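Local structure of D7 protein (Anopheles stephensi, 3NHI) at residues 148-151 and 152-155; 192-196 and 197-201. The protein binds and sequesters cysteinyl leukotrienes and thromboxane A2 analogues, thereby countering the host response while female mosquitoes feed on blood. All coordinates share one frame; numbering follows the deposited sequence.

The two contacts follow one another along the chain within the region related to the PBP/GOBP odorant-binding proteins, their centres about 14 Å apart. Contact 1 is the turn that leads from helix 135-144 into helix 155-163; contact 2 closes the C-terminal end of helix 184-196. They meet at Phe155, whose CE2 lies 3.4 Å from Gly196 O and 3.8 Å from Arg198 NH1, and the disulfide between Cys159 and Cys192 ties helix 155-163 to helix 184-196. Only contact 1 reaches the bound hydroxyeicosatetraenoic acid, through Lys151. Contact 2 stands back from it: the Arg198 side chain is about 13 Å from the ligand and about 12 Å from the Lys151 side chain.

Contact 1: residues 148-151 and 152-155. With EAH ((5S,7E,9E,11Z,14Z)-5-hydroxyicosa-7,9,11,14-tetraenoic acid), chain B.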
loop_
_atom_site.group_PDB
_atom_site.type_symbol
_atom_site.label_atom_id
_atom_site.label_comp_id
_atom_site.label_asym_id
_atom_site.label_seq_id
_atom_site.Cartn_x
_atom_site.Cartn_y
_atom_site.Cartn_z
ATOM N N ILE A 148 -1.523 7.369 12.055
ATOM C CA ILE A 148 -1.073 6.703 10.818
ATOM C C ILE A 148 -0.189 5.517 11.195
ATOM O O ILE A 148 0.692 5.659 12.047
ATOM C CB ILE A 148 -0.231 7.657 9.918
ATOM C CG1 ILE A 148 -1.011 8.938 9.588
ATOM C CG2 ILE A 148 0.211 6.932 8.638
ATOM C CD1 ILE A 148 -0.192 9.992 8.857
ATOM N N LYS A 149 -0.394 4.363 10.561
ATOM C CA LYS A 149 0.507 3.223 10.769
ATOM C C LYS A 149 1.942 3.618 10.404
ATOM O O LYS A 149 2.201 4.131 9.318
ATOM C CB LYS A 149 0.064 2.004 9.945
ATOM C CG LYS A 149 0.924 0.758 10.220
ATOM C CD LYS A 149 0.946 -0.213 9.050
ATOM C CE LYS A 149 1.881 0.235 7.947
ATOM N NZ LYS A 149 3.315 -0.053 8.282
ATOM N N GLN A 150 2.865 3.367 11.327
ATOM C CA GLN A 150 4.241 3.800 11.155
ATOM C C GLN A 150 5.040 2.765 10.378
ATOM O O GLN A 150 4.647 1.595 10.280
ATOM C CB GLN A 150 4.874 4.047 12.523
ATOM C CG GLN A 150 4.002 4.890 13.467
ATOM C CD GLN A 150 4.105 6.392 13.229
ATOM O OE1 GLN A 150 5.190 6.968 13.317
ATOM N NE2 GLN A 150 2.966 7.039 12.957
ATOM N N LYS A 151 6.168 3.194 9.820
ATOM C CA LYS A 151 7.116 2.239 9.258
ATOM C C LYS A 151 7.642 1.380 10.404
ATOM O O LYS A 151 7.934 1.893 11.487
ATOM C CB LYS A 151 8.283 2.954 8.582
ATOM C CG LYS A 151 7.872 3.802 7.394
ATOM C CD LYS A 151 8.979 4.747 6.941
ATOM C CE LYS A 151 9.999 4.034 6.072
ATOM N NZ LYS A 151 11.035 4.974 5.554
ATOM N N GLY A 152 7.755 0.080 10.161
ATOM C CA GLY A 152 8.240 -0.870 11.164
ATOM C C GLY A 152 7.127 -1.467 12.005
ATOM O O GLY A 152 7.368 -2.368 12.807
ATOM N N GLU A 153 5.906 -0.971 11.821
ATOM C CA GLU A 153 4.742 -1.430 12.574
ATOM C C GLU A 153 3.850 -2.195 11.609
ATOM O O GLU A 153 3.493 -1.665 10.555
ATOM C CB GLU A 153 3.980 -0.224 13.140
ATOM C CG GLU A 153 2.696 -0.547 13.890
ATOM C CD GLU A 153 1.974 0.705 14.380
ATOM O OE1 GLU A 153 2.114 1.781 13.755
ATOM O OE2 GLU A 153 1.233 0.613 15.377
ATOM N N SER A 154 3.473 -3.427 11.947
ATOM C CA SER A 154 2.585 -4.176 11.040
ATOM C C SER A 154 1.169 -3.644 11.140
ATOM O O SER A 154 0.781 -3.064 12.163
ATOM C CB SER A 154 2.609 -5.679 11.342
ATOM O OG SER A 154 2.025 -5.966 12.607
ATOM N N PHE A 155 0.384 -3.846 10.082
ATOM C CA PHE A 155 -1.023 -3.512 10.204
ATOM C C PHE A 155 -1.703 -4.301 11.305
ATOM O O PHE A 155 -2.555 -3.761 12.010
ATOM C CB PHE A 155 -1.785 -3.599 8.871
ATOM C CG PHE A 155 -2.010 -2.252 8.242
ATOM C CD1 PHE A 155 -2.834 -1.318 8.876
ATOM C CD2 PHE A 155 -1.375 -1.894 7.044
ATOM C CE1 PHE A 155 -3.016 -0.039 8.339
ATOM C CE2 PHE A 155 -1.562 -0.613 6.497
ATOM C CZ PHE A 155 -2.386 0.309 7.142
HETATM O O1 EAH B . 9.602 7.081 4.254
HETATM C C1 EAH B . 9.933 7.041 3.041
HETATM O O2 EAH B . 10.686 6.151 2.574
HETATM C C2 EAH B . 9.390 8.108 2.111
HETATM C C3 EAH B . 10.152 8.125 0.784
HETATM C C4 EAH B . 9.458 7.267 -0.271
HETATM C C5 EAH B . 10.253 7.272 -1.561
HETATM O O3 EAH B . 10.135 8.468 -2.138
HETATM C C6 EAH B . 9.735 6.188 -2.503
HETATM C C7 EAH B . 10.406 6.269 -3.865
HETATM C C8 EAH B . 9.429 6.787 -4.900
HETATM C C9 EAH B . 10.137 7.072 -6.143
HETATM C C10 EAH B . 9.338 7.691 -7.011
HETATM C C11 EAH B . 10.095 7.957 -8.231
HETATM C C12 EAH B . 9.609 8.643 -9.270
HETATM C C13 EAH B . 8.208 9.208 -9.315
HETATM C C14 EAH B . 7.321 8.205 -10.020
HETATM C C15 EAH B . 6.390 8.525 -10.922
HETATM C C16 EAH B . 6.090 9.942 -11.346
HETATM C C17 EAH B . 4.847 10.421 -10.612
HETATM C C18 EAH B . 5.227 11.192 -9.356
HETATM C C19 EAH B . 4.055 12.029 -8.872
HETATM C C20 EAH B . 4.392 12.723 -7.572
HETATM O O HOH W 1 0.978 4.262 14.579
#
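Polar contacts between Lys149, Gln150 and Glu153 close a type II beta turn running from Gln150 to Glu153, with Gly152 at its third position. The turn's own bond joins Glu153 N to Gln150 O at 3.2 Å. In return, the extended Glu153 side chain brings OE1 to Gln150 N (3.0 Å), a nearly straight bond at 177°, and a water bridges OE1 to Ile148 O. Gln150 folds back at chi2, letting NE2 donate to Ile148 O.

Lys149 bends at chi3 and chi4 (both 78°), which brings NZ back to Glu153 O at 2.8 Å, almost head-on to the carbonyl, and to Gln150 O at 2.9 Å from the face opposite the one used by Glu153 N.

The apolar part of the same chain makes a CH-pi contact: CD sits over the centre of the Phe155 ring, 3.5 Å from its centroid.

Lys151, part of the leukotriene C4 and thromboxane A2 sites, donates from NZ to carboxylate O1 of the fatty acid at 2.9 Å and weakly to O2; Trp39 NE1 and Gly133 O also bond this ligand. Two turn carbonyls thus hold the Lys149 ammonium and a third, Ser265 O, ties it to helix 251-266, while Lys151, bent at chi3, probably offsets the carboxylate charge.

Contact 2: residues 192-196 and 197-201; sequences CIFRG and LRYMD
Tyr199 carries CG anti to its carbonyl carbon (chi1 -77°), which brings its ring edge to the face of Phe194, and the two rings meet as a T-shaped pair. Their planes are 82° apart and their centroids 4.8 Å apart; CD2 of Tyr199 stands over the middle of the Phe194 ring. Met200 adds a Met-aromatic contact at that ring's edge, its SD 4.0 Å from Phe194 CD2. Ile193 and Leu197 lie side by side, CG2 of the former against CD1 and CG of the latter, and both pack on Phe258 of helix 251-266.

Helix 184-196 ends here in a Schellman motif, with Arg198 at positive phi. Leu197 N still makes a helical bond to Ile193 O (2.8 Å). The two bonds of the motif run from Arg198 N to Arg195 O (3.0 Å) and, weakly, from Tyr199 N to Phe194 O; Met200 N adds another weak bond to Phe194 O. Across the reversal, the CA-H of Arg195 points at Met200 O, and a water donates to both Arg195 O and Met200 O.

Arg198 bends at chi2 (64°), bringing its guanidinium back over the terminus. NH1 donates to Gly196 O at 2.8 Å, with the oxygen lying in the guanidinium plane, and also forms a salt bridge with Glu9 of helix 8-22. Tyr199 OH bonds to Asp213 in helix 207-216.

A positive group thus sits at the carbonyl end of the helix, where it should be favoured by the helix dipole, and through Glu9 it joins this end to the N-terminal helix.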
loop_
_atom_site.group_PDB
_atom_site.type_symbol
_atom_site.label_atom_id
_atom_site.label_comp_id
_atom_site.label_asym_id
_atom_site.label_seq_id
_atom_site.Cartn_x
_atom_site.Cartn_y
_atom_site.Cartn_z
ATOM N N CYS A 192 -9.848 -3.656 10.072
ATOM C CA CYS A 192 -8.740 -2.721 9.981
ATOM C C CYS A 192 -7.574 -3.375 9.218
ATOM O O CYS A 192 -6.916 -2.738 8.381
ATOM C CB CYS A 192 -8.357 -2.289 11.401
ATOM S SG CYS A 192 -6.874 -1.283 11.566
ATOM N N ILE A 193 -7.320 -4.648 9.492
ATOM C CA ILE A 193 -6.235 -5.347 8.821
ATOM C C ILE A 193 -6.539 -5.575 7.346
ATOM O O ILE A 193 -5.691 -5.332 6.487
ATOM C CB ILE A 193 -5.911 -6.672 9.533
ATOM C CG1 ILE A 193 -5.335 -6.391 10.922
ATOM C CG2 ILE A 193 -4.921 -7.495 8.720
ATOM C CD1 ILE A 193 -5.375 -7.592 11.867
ATOM N N PHE A 194 -7.746 -6.037 7.040
ATOM C CA PHE A 194 -8.118 -6.273 5.645
ATOM C C PHE A 194 -8.008 -4.995 4.814
ATOM O O PHE A 194 -7.564 -5.033 3.657
ATOM C CB PHE A 194 -9.520 -6.891 5.528
ATOM C CG PHE A 194 -9.529 -8.411 5.564
ATOM C CD1 PHE A 194 -8.716 -9.121 6.454
ATOM C CD2 PHE A 194 -10.361 -9.126 4.702
ATOM C CE1 PHE A 194 -8.737 -10.530 6.476
ATOM C CE2 PHE A 194 -10.391 -10.522 4.718
ATOM C CZ PHE A 194 -9.575 -11.224 5.598
ATOM N N ARG A 195 -8.398 -3.861 5.393
ATOM C CA ARG A 195 -8.259 -2.587 4.686
ATOM C C ARG A 195 -6.784 -2.197 4.553
ATOM O O ARG A 195 -6.343 -1.775 3.484
ATOM C CB ARG A 195 -9.067 -1.501 5.382
ATOM C CG ARG A 195 -10.571 -1.692 5.226
ATOM C CD ARG A 195 -11.326 -0.575 5.918
ATOM N NE ARG A 195 -12.760 -0.583 5.624
ATOM C CZ ARG A 195 -13.329 0.010 4.573
ATOM N NH1 ARG A 195 -12.599 0.661 3.671
ATOM N NH2 ARG A 195 -14.648 -0.053 4.417
ATOM N N GLY A 196 -6.002 -2.397 5.612
ATOM C CA GLY A 196 -4.567 -2.088 5.569
ATOM C C GLY A 196 -3.789 -2.924 4.562
ATOM O O GLY A 196 -2.846 -2.439 3.927
ATOM N N LEU A 197 -4.203 -4.177 4.389
ATOM C CA LEU A 197 -3.571 -5.076 3.418
ATOM C C LEU A 197 -4.147 -4.936 2.014
ATOM O O LEU A 197 -3.704 -5.620 1.100
ATOM C CB LEU A 197 -3.692 -6.532 3.874
ATOM C CG LEU A 197 -3.166 -6.904 5.260
ATOM C CD1 LEU A 197 -3.164 -8.422 5.417
ATOM C CD2 LEU A 197 -1.804 -6.319 5.588
ATOM N N ARG A 198 -5.144 -4.061 1.871
ATOM C CA ARG A 198 -5.828 -3.802 0.593
ATOM C C ARG A 198 -6.592 -5.025 0.078
ATOM O O ARG A 198 -6.869 -5.145 -1.111
ATOM C CB ARG A 198 -4.848 -3.237 -0.448
ATOM C CG ARG A 198 -4.610 -1.714 -0.341
ATOM C CD ARG A 198 -3.927 -1.263 0.972
ATOM N NE ARG A 198 -3.549 0.148 0.888
ATOM C CZ ARG A 198 -2.889 0.819 1.831
ATOM N NH1 ARG A 198 -2.508 0.216 2.954
ATOM N NH2 ARG A 198 -2.588 2.098 1.645
ATOM N N TYR A 199 -6.939 -5.923 0.994
ATOM C CA TYR A 199 -7.903 -6.997 0.709
ATOM C C TYR A 199 -9.292 -6.435 0.418
ATOM O O TYR A 199 -10.092 -7.053 -0.296
ATOM C CB TYR A 199 -8.031 -7.918 1.918
ATOM C CG TYR A 199 -6.923 -8.909 2.163
ATOM C CD1 TYR A 199 -5.734 -8.924 1.402
ATOM C CD2 TYR A 199 -7.053 -9.836 3.190
ATOM C CE1 TYR A 199 -4.735 -9.860 1.657
ATOM C CE2 TYR A 199 -6.069 -10.764 3.458
ATOM C CZ TYR A 199 -4.915 -10.788 2.693
ATOM O OH TYR A 199 -3.945 -11.728 2.987
ATOM N N MET A 200 -9.607 -5.301 1.036
ATOM C CA MET A 200 -10.882 -4.629 0.858
ATOM C C MET A 200 -10.656 -3.138 0.867
ATOM O O MET A 200 -9.703 -2.651 1.482
ATOM C CB MET A 200 -11.853 -4.978 1.996
ATOM C CG MET A 200 -12.178 -6.447 2.095
ATOM S SD MET A 200 -13.365 -6.847 3.391
ATOM C CE MET A 200 -14.896 -6.439 2.557
ATOM N N ASP A 201 -11.526 -2.417 0.177
ATOM C CA ASP A 201 -11.536 -0.958 0.243
ATOM C C ASP A 201 -12.979 -0.489 0.174
ATOM O O ASP A 201 -13.888 -1.285 0.383
ATOM C CB ASP A 201 -10.620 -0.331 -0.826
ATOM C CG ASP A 201 -11.119 -0.516 -2.255
ATOM O OD1 ASP A 201 -10.358 -0.114 -3.164
ATOM O OD2 ASP A 201 -12.232 -1.031 -2.490
HETATM O O HOH W 2 -8.036 -0.555 1.725
#